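PDB 2F06: acetohydroxyacid synthase small subunit Related from Bacteroides thetaiotaomicron, which is of unknown function but pairs two ACT domains, binds histidine and may act as an amino-acid sensor. Local coordinates for the interface of chains A and B and the interface of chains A and C. Sequence-based numbering; all coordinates share one arbitrary frame. Chains: chain A/B/C, conserved hypothetical protein.

Contact 1: the interface of chains A and B. Residues chain A 28, 31-34, 144; chain B 81-83, 107.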
loop_
_atom_site.group_PDB
_atom_site.type_symbol
_atom_site.label_atom_id
_atom_site.label_comp_id
_atom_site.label_asym_id
_atom_site.label_seq_id
_atom_site.Cartn_x
_atom_site.Cartn_y
_atom_site.Cartn_z
ATOM N N ALA A 28 -1.065 14.242 -21.841
ATOM C CA ALA A 28 -1.576 14.320 -23.211
ATOM C C ALA A 28 -1.280 15.664 -23.868
ATOM O O ALA A 28 -0.988 15.735 -25.082
ATOM C CB ALA A 28 -3.086 14.128 -23.244
ATOM N N ASN A 31 2.024 16.009 -25.440
ATOM C CA ASN A 31 2.277 14.905 -26.389
ATOM C C ASN A 31 3.290 13.947 -25.764
ATOM O O ASN A 31 4.240 13.511 -26.421
ATOM C CB ASN A 31 2.760 15.411 -27.764
ATOM C CG ASN A 31 2.482 14.404 -28.938
ATOM O OD1 ASN A 31 3.411 13.984 -29.682
ATOM N ND2 ASN A 31 1.213 14.042 -29.107
ATOM N N ILE A 32 3.078 13.648 -24.471
ATOM C CA ILE A 32 3.878 12.696 -23.749
ATOM C C ILE A 32 3.101 11.417 -23.751
ATOM O O ILE A 32 1.947 11.362 -23.308
ATOM C CB ILE A 32 4.333 13.204 -22.365
ATOM C CG1 ILE A 32 5.368 14.323 -22.499
ATOM C CG2 ILE A 32 5.122 12.081 -21.577
ATOM C CD1 ILE A 32 5.670 15.133 -21.229
ATOM N N ASN A 33 3.728 10.385 -24.317
ATOM C CA ASN A 33 3.165 9.027 -24.327
ATOM C C ASN A 33 3.482 8.260 -23.035
ATOM O O ASN A 33 4.634 8.246 -22.520
ATOM C CB ASN A 33 3.697 8.198 -25.532
ATOM C CG ASN A 33 2.797 7.004 -25.887
ATOM O OD1 ASN A 33 1.595 7.163 -26.076
ATOM N ND2 ASN A 33 3.376 5.806 -25.963
ATOM N N LEU A 34 2.480 7.533 -22.574
ATOM C CA LEU A 34 2.631 6.600 -21.474
ATOM C C LEU A 34 3.026 5.227 -22.028
ATOM O O LEU A 34 2.361 4.705 -22.883
ATOM C CB LEU A 34 1.299 6.539 -20.733
ATOM C CG LEU A 34 0.798 7.817 -20.009
ATOM C CD1 LEU A 34 -0.679 7.664 -19.631
ATOM C CD2 LEU A 34 1.561 8.037 -18.737
ATOM N N LEU A 144 8.072 2.491 -25.797
ATOM C CA LEU A 144 7.327 1.262 -26.060
ATOM C C LEU A 144 5.989 1.562 -26.805
ATOM O O LEU A 144 5.438 0.755 -27.595
ATOM C CB LEU A 144 7.085 0.486 -24.772
ATOM C CG LEU A 144 8.237 -0.259 -24.099
ATOM C CD1 LEU A 144 7.752 -0.807 -22.794
ATOM C CD2 LEU A 144 8.618 -1.431 -24.984
ATOM O OXT LEU A 144 5.434 2.665 -26.615
ATOM N N ASN B 81 -1.983 3.398 -28.841
ATOM C CA ASN B 81 -0.748 3.732 -28.160
ATOM C C ASN B 81 -0.292 5.091 -28.630
ATOM O O ASN B 81 0.769 5.222 -29.246
ATOM C CB ASN B 81 0.362 2.672 -28.363
ATOM C CG ASN B 81 1.615 2.974 -27.527
ATOM O OD1 ASN B 81 1.516 3.611 -26.490
ATOM N ND2 ASN B 81 2.792 2.538 -27.995
ATOM N N VAL B 82 -1.093 6.094 -28.302
ATOM C CA VAL B 82 -0.781 7.492 -28.627
ATOM C C VAL B 82 -1.116 8.353 -27.403
ATOM O O VAL B 82 -1.884 7.904 -26.560
ATOM C CB VAL B 82 -1.418 8.008 -29.990
ATOM C CG1 VAL B 82 -1.113 7.059 -31.161
ATOM C CG2 VAL B 82 -2.946 8.324 -29.900
ATOM N N PRO B 83 -0.471 9.540 -27.253
ATOM C CA PRO B 83 -0.765 10.466 -26.168
ATOM C C PRO B 83 -2.251 10.811 -26.063
ATOM O O PRO B 83 -2.902 11.069 -27.089
ATOM C CB PRO B 83 0.064 11.690 -26.568
ATOM C CG PRO B 83 1.317 11.026 -27.079
ATOM C CD PRO B 83 0.668 10.058 -28.040
ATOM N N ALA B 107 2.116 -0.412 -23.072
ATOM C CA ALA B 107 2.007 -0.314 -24.515
ATOM C C ALA B 107 2.462 -1.618 -25.184
ATOM O O ALA B 107 3.512 -2.150 -24.870
ATOM C CB ALA B 107 2.842 0.868 -25.036
#

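Contact 2: the interface of chains A and C. Residues chain A 12, 68, 70; chain C 12, 14, 45, 68.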
loop_
_atom_site.group_PDB
_atom_site.type_symbol
_atom_site.label_atom_id
_atom_site.label_comp_id
_atom_site.label_asym_id
_atom_site.label_seq_id
_atom_site.Cartn_x
_atom_site.Cartn_y
_atom_site.Cartn_z
ATOM N N PHE A 12 1.560 11.397 -6.781
ATOM C CA PHE A 12 0.606 11.332 -5.659
ATOM C C PHE A 12 -0.762 11.825 -6.148
ATOM O O PHE A 12 -0.886 12.945 -6.598
ATOM C CB PHE A 12 1.124 12.129 -4.471
ATOM C CG PHE A 12 0.164 12.203 -3.256
ATOM C CD1 PHE A 12 -0.159 11.043 -2.508
ATOM C CD2 PHE A 12 -0.369 13.450 -2.850
ATOM C CE1 PHE A 12 -0.997 11.126 -1.365
ATOM C CE2 PHE A 12 -1.200 13.568 -1.743
ATOM C CZ PHE A 12 -1.523 12.384 -0.989
ATOM N N ALA A 68 2.355 16.484 -6.873
ATOM C CA ALA A 68 3.502 15.972 -6.175
ATOM C C ALA A 68 4.045 14.752 -6.966
ATOM O O ALA A 68 3.368 13.758 -7.104
ATOM C CB ALA A 68 3.109 15.572 -4.744
ATOM N N ASN A 70 7.727 12.336 -7.882
ATOM C CA ASN A 70 9.090 11.972 -7.507
ATOM C C ASN A 70 9.571 11.096 -8.629
ATOM O O ASN A 70 8.742 10.485 -9.295
ATOM C CB ASN A 70 9.057 11.151 -6.224
ATOM C CG ASN A 70 8.696 11.971 -5.017
ATOM O OD1 ASN A 70 8.971 13.163 -4.922
ATOM N ND2 ASN A 70 8.135 11.294 -4.022
ATOM N N PHE C 12 1.848 13.059 2.089
ATOM C CA PHE C 12 2.825 12.432 1.209
ATOM C C PHE C 12 4.269 12.614 1.743
ATOM O O PHE C 12 4.748 13.725 1.919
ATOM C CB PHE C 12 2.627 12.972 -0.212
ATOM C CG PHE C 12 3.564 12.368 -1.253
ATOM C CD1 PHE C 12 3.527 10.999 -1.556
ATOM C CD2 PHE C 12 4.418 13.196 -1.999
ATOM C CE1 PHE C 12 4.386 10.446 -2.536
ATOM C CE2 PHE C 12 5.268 12.677 -2.973
ATOM C CZ PHE C 12 5.260 11.288 -3.247
ATOM N N GLU C 14 7.848 11.860 0.897
ATOM C CA GLU C 14 8.441 11.552 -0.358
ATOM C C GLU C 14 9.837 10.977 -0.338
ATOM O O GLU C 14 10.303 10.496 -1.388
ATOM C CB GLU C 14 8.701 12.885 -1.057
ATOM C CG GLU C 14 7.657 13.937 -0.809
ATOM C CD GLU C 14 8.078 15.281 -1.438
ATOM O OE1 GLU C 14 7.294 16.268 -1.212
ATOM O OE2 GLU C 14 9.185 15.300 -2.134
ATOM N N PHE C 45 8.073 5.274 -0.730
ATOM C CA PHE C 45 7.690 6.377 0.173
ATOM C C PHE C 45 6.455 5.973 0.986
ATOM O O PHE C 45 5.838 4.916 0.729
ATOM C CB PHE C 45 7.463 7.683 -0.609
ATOM C CG PHE C 45 6.635 7.480 -1.781
ATOM C CD1 PHE C 45 5.256 7.405 -1.637
ATOM C CD2 PHE C 45 7.212 7.228 -2.994
ATOM C CE1 PHE C 45 4.462 7.112 -2.703
ATOM C CE2 PHE C 45 6.444 6.928 -4.063
ATOM C CZ PHE C 45 5.051 6.870 -3.922
ATOM N N ALA C 68 2.427 17.811 0.196
ATOM C CA ALA C 68 1.120 17.459 -0.350
ATOM C C ALA C 68 0.324 16.847 0.811
ATOM O O ALA C 68 0.760 15.823 1.411
ATOM C CB ALA C 68 1.284 16.498 -1.476
#

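Contact 3: the interface of chains A and B. Residues chain A 20-21, 24, 34, 37, 39; chain B 86-87, 90, 94, 100, 103.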
loop_
_atom_site.group_PDB
_atom_site.type_symbol
_atom_site.label_atom_id
_atom_site.label_comp_id
_atom_site.label_asym_id
_atom_site.label_seq_id
_atom_site.Cartn_x
_atom_site.Cartn_y
_atom_site.Cartn_z
ATOM N N LEU A 20 -6.735 11.541 -11.347
ATOM C CA LEU A 20 -6.039 10.674 -12.307
ATOM C C LEU A 20 -6.319 11.145 -13.774
ATOM O O LEU A 20 -5.418 11.127 -14.645
ATOM C CB LEU A 20 -6.399 9.196 -12.090
ATOM C CG LEU A 20 -5.936 8.281 -13.230
ATOM C CD1 LEU A 20 -4.353 8.054 -13.364
ATOM C CD2 LEU A 20 -6.776 6.987 -13.115
ATOM N N THR A 21 -7.552 11.566 -14.018
ATOM C CA THR A 21 -7.899 12.056 -15.340
ATOM C C THR A 21 -7.127 13.337 -15.691
ATOM O O THR A 21 -6.477 13.407 -16.753
ATOM C CB THR A 21 -9.405 12.268 -15.475
ATOM O OG1 THR A 21 -10.022 11.031 -15.166
ATOM C CG2 THR A 21 -9.783 12.679 -16.888
ATOM N N THR A 24 -3.524 12.499 -16.549
ATOM C CA THR A 24 -3.349 11.968 -17.917
ATOM C C THR A 24 -3.601 13.062 -18.952
ATOM O O THR A 24 -3.015 13.017 -20.049
ATOM C CB THR A 24 -4.249 10.746 -18.223
ATOM O OG1 THR A 24 -5.613 11.067 -17.925
ATOM C CG2 THR A 24 -3.729 9.481 -17.384
ATOM N N LEU A 34 2.480 7.533 -22.574
ATOM C CA LEU A 34 2.631 6.600 -21.474
ATOM C C LEU A 34 3.026 5.227 -22.028
ATOM O O LEU A 34 2.361 4.705 -22.883
ATOM C CB LEU A 34 1.299 6.539 -20.733
ATOM C CG LEU A 34 0.798 7.817 -20.009
ATOM C CD1 LEU A 34 -0.679 7.664 -19.631
ATOM C CD2 LEU A 34 1.561 8.037 -18.737
ATOM N N LEU A 37 2.279 1.822 -16.884
ATOM C CA LEU A 37 1.943 2.390 -15.631
ATOM C C LEU A 37 1.285 1.359 -14.723
ATOM O O LEU A 37 0.882 0.273 -15.166
ATOM C CB LEU A 37 1.084 3.625 -15.821
ATOM C CG LEU A 37 -0.195 3.448 -16.572
ATOM C CD1 LEU A 37 -1.073 2.426 -15.783
ATOM C CD2 LEU A 37 -0.832 4.848 -16.727
ATOM N N ILE A 39 -0.867 1.545 -10.829
ATOM C CA ILE A 39 -1.200 2.361 -9.692
ATOM C C ILE A 39 -0.969 1.538 -8.430
ATOM O O ILE A 39 -1.507 0.445 -8.285
ATOM C CB ILE A 39 -2.655 2.800 -9.749
ATOM C CG1 ILE A 39 -2.826 3.690 -10.954
ATOM C CG2 ILE A 39 -3.057 3.432 -8.430
ATOM C CD1 ILE A 39 -4.138 4.366 -11.018
ATOM N N LEU B 86 -5.506 7.046 -23.289
ATOM C CA LEU B 86 -6.015 6.603 -21.989
ATOM C C LEU B 86 -6.845 7.700 -21.302
ATOM O O LEU B 86 -7.867 7.398 -20.695
ATOM C CB LEU B 86 -4.870 6.154 -21.069
ATOM C CG LEU B 86 -5.258 5.574 -19.698
ATOM C CD1 LEU B 86 -6.313 4.409 -19.774
ATOM C CD2 LEU B 86 -4.003 5.138 -18.953
ATOM N N ALA B 87 -6.365 8.946 -21.395
ATOM C CA ALA B 87 -7.027 10.149 -20.941
ATOM C C ALA B 87 -8.486 10.224 -21.365
ATOM O O ALA B 87 -9.310 10.713 -20.600
ATOM C CB ALA B 87 -6.299 11.409 -21.499
ATOM N N LEU B 90 -10.651 7.660 -19.532
ATOM C CA LEU B 90 -10.807 7.905 -18.114
ATOM C C LEU B 90 -11.811 9.052 -17.943
ATOM O O LEU B 90 -12.529 9.156 -16.941
ATOM C CB LEU B 90 -9.426 8.268 -17.541
ATOM C CG LEU B 90 -8.313 7.200 -17.425
ATOM C CD1 LEU B 90 -7.044 7.755 -16.773
ATOM C CD2 LEU B 90 -8.740 6.037 -16.671
ATOM N N SER B 94 -15.028 9.055 -15.765
ATOM C CA SER B 94 -15.254 9.998 -14.697
ATOM C C SER B 94 -16.492 10.928 -14.940
ATOM O O SER B 94 -17.250 11.183 -14.007
ATOM C CB SER B 94 -13.954 10.717 -14.326
ATOM O OG SER B 94 -13.738 11.834 -15.139
ATOM N N ILE B 100 -11.502 4.785 -10.899
ATOM C CA ILE B 100 -10.534 3.684 -10.979
ATOM C C ILE B 100 -10.028 3.384 -9.565
ATOM O O ILE B 100 -9.557 4.322 -8.930
ATOM C CB ILE B 100 -9.339 4.148 -11.887
ATOM C CG1 ILE B 100 -9.818 4.705 -13.266
ATOM C CG2 ILE B 100 -8.297 3.072 -12.017
ATOM C CD1 ILE B 100 -10.213 3.629 -14.343
HETATM N N MSE B 103 -5.313 0.307 -11.634
HETATM C CA MSE B 103 -5.142 -0.178 -13.014
HETATM C C MSE B 103 -3.681 -0.424 -13.208
HETATM O O MSE B 103 -2.892 0.094 -12.433
HETATM C CB MSE B 103 -5.647 0.876 -14.037
HETATM C CG MSE B 103 -4.632 1.963 -14.426
HETATM SE SE MSE B 103 -5.599 3.220 -15.582
HETATM C CE MSE B 103 -4.556 4.911 -15.320
#

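Contact 1: the interface of chains A and B
The loop between strand 69-80 and helix 85-95 of chain B belongs to an ACT domain, the small regulatory fold that commonly binds amino acids between paired copies. B:Asn81 and B:Pro83 of this loop are among the residues that line the histidine pocket. Here they meet the turn before strand 34-41 of chain A and that chain's C-terminus. The B:Asn81 side chain has CG anti to the backbone N (chi1 -175°), and both ends of its amide are used. The carbonyl B:Asn81 OD1 accepts a hydrogen bond from the amide nitrogen ND2 of A:Asn33 at 2.9 Å. The bond is nearly straight, 170° at the hydrogen. The donor sits above the carbonyl plane of B:Asn81, while the acceptor lies in the amide plane of A:Asn33. The two amides are tilted 50° apart. B:Asn81 ND2 donates in its own amide plane to the terminal carboxylate OXT of A:Leu144 at 3.0 Å. The two bonds fix the turn of the B:Asn81 amide. An alanine here lacks the amide and would probably leave the A:Leu144 carboxylate and A:Asn33 less firmly held to chain B. B:Ala107 CB lies 3.5 Å from the same A:Leu144 OXT. B:Pro83 lays its ring against the A:Asn31 to A:Asn33 backbone. B:Pro83 CG is 3.9 Å from A:Asn33 CA, and B:Pro83 CB is 3.9 Å from A:Asn31 CA. A:Asn31 crosses the ring obliquely, its ND2 close to CB and CG.

Contact 2: the interface of chains A and C
C:Phe12 lies near the end of strand 6-13 of the ACT domain pair. It packs against its own twin, A:Phe12, across a two-fold interface of the deposited assembly, which may or may not form in solution. CG is anti to the backbone N (chi1 -178°). C:Phe12 CB lies over the face of the A:Phe12 ring, 3.9 Å from its centroid, as a CH-pi contact. A:Phe12 CB returns the contact over the C:Phe12 ring, 4.0 Å from the centroid. The two side chains thus run antiparallel. C:Phe12 CG lies 3.9 Å from A:Phe12 CG. Further out, C:Phe12 CD1 meets A:Phe12 CD1 at 3.8 Å. CE1 lies by A:Phe12 CB, and this edge is turned to the face of C:Phe45, edge to face within chain C. On the other branch, C:Phe12 CD2 touches the methyl CB of A:Ala68 at 3.9 Å. CE2 continues along that methyl toward A:Asn70. At the tip, A:Asn70 CG lies 3.9 Å from C:Phe12 CZ. These two side chains approach tip to tip, with amide and ring planes 21° apart. C:Glu14 CA covers the face turned away from A:Phe12, nearer one side of the ring than its centre. C:Glu14 CB also packs beside A:Asn70 CG at 4.1 Å. The methyls of A:Ala68 and C:Ala68 touch, CB to CB at 3.9 Å.

Contact 3: the interface of chains A and B
A:Leu20 and B:Leu90 bury the most surface here, 52 and 49 Å², with A:Thr24 next at 41 Å². A:Leu20 has CG anti to the backbone N (chi1 168°), and this points its two methyls at chain B. A:Leu20 CD2 meets B:Leu90 CD1 at 3.7 Å, the side chains crossing at about a right angle. A:Leu20 CD2 also touches B:Ile100 CG1 at 3.8 Å. A:Leu20 CD1 reaches tip to tip toward the selenomethionine B:Met103 and meets its CE at 3.7 Å. B:Leu90 CD1 is shared, since A:Thr24 CG2 packs on it at 3.8 Å. A:Thr24 holds its hydroxyl between the backbone N and the carbonyl carbon (chi1 53°). From there A:Thr24 OG1 donates to A:Thr21 O at 2.8 Å, in the carbonyl plane and on a lone pair. With OG1 bound inside the helix, CG2 is left facing B:Leu90. A:Thr24 CB rests on B:Ala87 CB. A:Leu37 extends the apolar layer. A:Leu37 CD1 meets B:Met103 CG at 3.8 Å, and its CD2 meets B:Leu86 tip to tip. A:Ile39 N donates to the backbone B:Met103 O at 3.0 Å, 158° at the hydrogen and nearly along the C=O axis. In the fold, helix 19-29 of chain A lies against helix 85-95 of chain B. Strand 34-41 of chain A runs beside strand 102-108 of chain B, linked to it by the A:Ile39 to B:Met103 bond, so helices and strands of two ACT domains pair across chains.

Contact 1 and contact 3 belong to the same A-B interface. Their C-alpha centres lie about 12 Å apart, and they share A:Leu34. Contact 1 uses the loop between helix 19-29 and strand 34-41 of chain A, and its C-terminus; contact 3 uses that helix and strand. Strand 102-108 of chain B serves both, through B:Ala107 and B:Met103. Contact 2 joins chain A to chain C. Its C-alpha centre is about 23 Å from that of contact 1 and about 18 Å from that of contact 3. Chain A thus meets two partners through separate surfaces, though the structure alone does not prove a tetramer in solution.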